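RimK domain protein ATP-grasp (Sphaerobacter thermophilus, PDB 5I47) probably binds ATP and metal ions and, as in other RimK-like ATP-grasp ligases, may join an amino acid to a carboxylate substrate. Local coordinates at residues R19-A24 and G269-F274. Sequence-based numbering, arbitrary orientation.
Sequences RLLIEA and GMIADF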
ATOM      1  N   ARG B  19     -23.928 -13.176 -12.758  1.00 47.33           N
ATOM      2  CA  ARG B  19     -24.641 -13.831 -13.850  1.00 53.87           C
ATOM      3  C   ARG B  19     -25.250 -12.827 -14.823  1.00 48.80           C
ATOM      4  O   ARG B  19     -25.306 -13.099 -16.027  1.00 44.55           O
ATOM      5  CB  ARG B  19     -25.718 -14.770 -13.298  1.00 63.72           C
ATOM      6  CG  ARG B  19     -26.813 -14.095 -12.500  1.00 70.44           C
ATOM      7  CD  ARG B  19     -27.553 -15.107 -11.644  1.00 77.47           C
ATOM      8  NE  ARG B  19     -26.616 -16.004 -10.972  1.00 78.70           N
ATOM      9  CZ  ARG B  19     -26.824 -16.549  -9.778  1.00 78.06           C
ATOM     10  NH1 ARG B  19     -27.938 -16.280  -9.108  1.00 83.05           N
ATOM     11  NH2 ARG B  19     -25.912 -17.356  -9.249  1.00 70.87           N
ATOM     12  N   LEU B  20     -25.706 -11.670 -14.326  1.00 49.70           N
ATOM     13  CA  LEU B  20     -26.134 -10.595 -15.218  1.00 49.62           C
ATOM     14  C   LEU B  20     -25.013 -10.189 -16.162  1.00 52.53           C
ATOM     15  O   LEU B  20     -25.248  -9.936 -17.352  1.00 54.52           O
ATOM     16  CB  LEU B  20     -26.598  -9.385 -14.408  1.00 46.73           C
ATOM     17  CG  LEU B  20     -27.859  -9.534 -13.563  1.00 47.46           C
ATOM     18  CD1 LEU B  20     -28.140  -8.250 -12.793  1.00 46.83           C
ATOM     19  CD2 LEU B  20     -29.037  -9.904 -14.446  1.00 47.97           C
ATOM     20  N   LEU B  21     -23.781 -10.118 -15.648  1.00 47.54           N
ATOM     21  CA  LEU B  21     -22.644  -9.787 -16.496  1.00 46.52           C
ATOM     22  C   LEU B  21     -22.344 -10.898 -17.493  1.00 46.57           C
ATOM     23  O   LEU B  21     -21.930 -10.617 -18.623  1.00 46.53           O
ATOM     24  CB  LEU B  21     -21.419  -9.491 -15.630  1.00 45.55           C
ATOM     25  CG  LEU B  21     -21.452  -8.132 -14.926  1.00 44.71           C
ATOM     26  CD1 LEU B  21     -20.648  -8.166 -13.639  1.00 45.34           C
ATOM     27  CD2 LEU B  21     -20.932  -7.044 -15.852  1.00 41.04           C
ATOM     28  N   ILE B  22     -22.549 -12.159 -17.104  1.00 48.32           N
ATOM     29  CA  ILE B  22     -22.338 -13.248 -18.050  1.00 51.53           C
ATOM     30  C   ILE B  22     -23.338 -13.161 -19.196  1.00 56.59           C
ATOM     31  O   ILE B  22     -23.004 -13.478 -20.345  1.00 58.49           O
ATOM     32  CB  ILE B  22     -22.401 -14.606 -17.327  1.00 52.74           C
ATOM     33  CG1 ILE B  22     -21.237 -14.720 -16.337  1.00 46.32           C
ATOM     34  CG2 ILE B  22     -22.371 -15.757 -18.325  1.00 55.39           C
ATOM     35  CD1 ILE B  22     -20.941 -16.130 -15.893  1.00 46.46           C
ATOM     36  N   GLU B  23     -24.564 -12.708 -18.919  1.00 57.61           N
ATOM     37  CA  GLU B  23     -25.522 -12.472 -19.996  1.00 58.87           C
ATOM     38  C   GLU B  23     -25.060 -11.333 -20.893  1.00 52.64           C
ATOM     39  O   GLU B  23     -25.033 -11.469 -22.123  1.00 50.61           O
ATOM     40  CB  GLU B  23     -26.906 -12.167 -19.420  1.00 66.28           C
ATOM     41  CG  GLU B  23     -27.536 -13.307 -18.637  1.00 74.77           C
ATOM     42  CD  GLU B  23     -28.918 -12.959 -18.108  1.00 78.53           C
ATOM     43  OE1 GLU B  23     -29.611 -12.128 -18.738  1.00 78.33           O
ATOM     44  OE2 GLU B  23     -29.310 -13.514 -17.058  1.00 78.52           O
ATOM     45  N   ALA B  24     -24.684 -10.201 -20.293  1.00 48.81           N
ATOM     46  CA  ALA B  24     -24.312  -9.030 -21.080  1.00 46.17           C
ATOM     47  C   ALA B  24     -23.062  -9.290 -21.910  1.00 51.96           C
ATOM     48  O   ALA B  24     -22.962  -8.826 -23.052  1.00 56.25           O
ATOM     49  CB  ALA B  24     -24.115  -7.826 -20.160  1.00 43.21           C
ATOM     50  N   GLY B 269     -25.016  -4.159 -18.666  1.00 36.82           N
ATOM     51  CA  GLY B 269     -24.724  -3.848 -20.056  1.00 37.64           C
ATOM     52  C   GLY B 269     -23.700  -2.740 -20.198  1.00 39.83           C
ATOM     53  O   GLY B 269     -22.780  -2.833 -21.015  1.00 41.44           O
HETATM   54  N   MSE B 270     -23.838  -1.685 -19.403  1.00 44.49           N
HETATM   55  CA  MSE B 270     -22.894  -0.575 -19.418  1.00 45.50           C
HETATM   56  C   MSE B 270     -21.490  -1.028 -19.034  1.00 44.34           C
HETATM   57  O   MSE B 270     -20.503  -0.591 -19.624  1.00 43.82           O
HETATM   58  CB  MSE B 270     -23.362   0.525 -18.471  1.00 49.88           C
HETATM   59  CG  MSE B 270     -24.742   1.055 -18.786  1.00 56.84           C
HETATM   60 SE   MSE B 270     -25.377   2.280 -17.414  1.00 70.91          SE
HETATM   61  CE  MSE B 270     -23.995   3.657 -17.583  1.00 71.36           C
ATOM     62  N   ILE B 271     -21.413  -1.905 -18.032  1.00 44.33           N
ATOM     63  CA  ILE B 271     -20.123  -2.429 -17.594  1.00 40.38           C
ATOM     64  C   ILE B 271     -19.492  -3.272 -18.694  1.00 42.71           C
ATOM     65  O   ILE B 271     -18.300  -3.139 -18.992  1.00 44.45           O
ATOM     66  CB  ILE B 271     -20.285  -3.225 -16.288  1.00 35.02           C
ATOM     67  CG1 ILE B 271     -20.702  -2.289 -15.152  1.00 36.01           C
ATOM     68  CG2 ILE B 271     -19.000  -3.955 -15.939  1.00 29.05           C
ATOM     69  CD1 ILE B 271     -20.738  -2.948 -13.801  1.00 39.67           C
ATOM     70  N   ALA B 272     -20.285  -4.144 -19.321  1.00 46.81           N
ATOM     71  CA  ALA B 272     -19.769  -4.952 -20.422  1.00 47.33           C
ATOM     72  C   ALA B 272     -19.310  -4.083 -21.584  1.00 45.14           C
ATOM     73  O   ALA B 272     -18.330  -4.419 -22.258  1.00 44.29           O
ATOM     74  CB  ALA B 272     -20.832  -5.946 -20.887  1.00 50.07           C
ATOM     75  N   ASP B 273     -20.003  -2.968 -21.833  1.00 46.55           N
ATOM     76  CA  ASP B 273     -19.555  -2.034 -22.860  1.00 45.18           C
ATOM     77  C   ASP B 273     -18.248  -1.363 -22.458  1.00 45.83           C
ATOM     78  O   ASP B 273     -17.338  -1.221 -23.280  1.00 43.61           O
ATOM     79  CB  ASP B 273     -20.633  -0.982 -23.130  1.00 46.35           C
ATOM     80  CG  ASP B 273     -21.809  -1.532 -23.919  1.00 54.41           C
ATOM     81  OD1 ASP B 273     -21.616  -2.498 -24.689  1.00 54.61           O
ATOM     82  OD2 ASP B 273     -22.928  -0.989 -23.774  1.00 60.06           O
ATOM     83  N   PHE B 274     -18.136  -0.945 -21.196  1.00 46.09           N
ATOM     84  CA  PHE B 274     -16.918  -0.282 -20.748  1.00 43.67           C
ATOM     85  C   PHE B 274     -15.714  -1.217 -20.791  1.00 44.52           C
ATOM     86  O   PHE B 274     -14.586  -0.757 -20.994  1.00 45.43           O
ATOM     87  CB  PHE B 274     -17.117   0.276 -19.337  1.00 45.93           C
ATOM     88  CG  PHE B 274     -15.925   1.024 -18.806  1.00 46.66           C
ATOM     89  CD1 PHE B 274     -15.579   2.263 -19.324  1.00 42.14           C
ATOM     90  CD2 PHE B 274     -15.153   0.491 -17.784  1.00 47.68           C
ATOM     91  CE1 PHE B 274     -14.483   2.950 -18.839  1.00 39.87           C
ATOM     92  CE2 PHE B 274     -14.056   1.177 -17.292  1.00 43.62           C
ATOM     93  CZ  PHE B 274     -13.723   2.407 -17.820  1.00 40.97           C
TER
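Ala24 sets its CB between Gly269 and Ala272, one turn of the facing helix: the methyl lies 4.0 Å from Gly269 CA and 3.9 Å from Ala272 CB. Small residues suit all three places. Gly269 offers bare backbone, so the Ala24 methyl can rest directly on its CA, and Ala24 CA and Gly269 CA come within 5.3 Å. Ala272 adds one methyl, which also packs against the carbonyl carbon of Ala24. In the ATP-grasp fold, helix 16-27 follows strand 6-10 of the parallel, Rossmann-like preATP-grasp sheet, and helix 267-275 lies near the C-terminal end of the ATP-grasp part. One turn back along 19-24, larger side chains fill the widening gap. Leu21 reaches over with one branch, its CD2 lying 3.6 Å from Ile271 CG2 and 3.9 Å from Ile271 CB. CG anti to the carbonyl carbon (chi1 -75°) and a chi2 of 152° together turn CD2 to Ile271, although the Leu21 CB itself does not point at the facing helix. Ile271 meets it with the short arm of its beta branch; CG2 is anti to the backbone N, while CG1 and CD1 take the other direction. No hydrogen bond joins the segments, whose axes approach to 8.9 Å and cross at -58°. Leu56 of strand 54-57 in the parallel sheet touches both Leu21 and Ile271, and Ala186 of strand 180-187 meets Ile271 from the ATP-grasp part. Arg28, just past the end of helix 16-27, links the two helices; its charge pairs with Asp273 OD1 through NE, while NH1 is hydrogen-bonded to Ala24 O. Asp266 OD1 accepts a hydrogen bond from Gly269 N, tying down the N-terminal turn that presents the glycine.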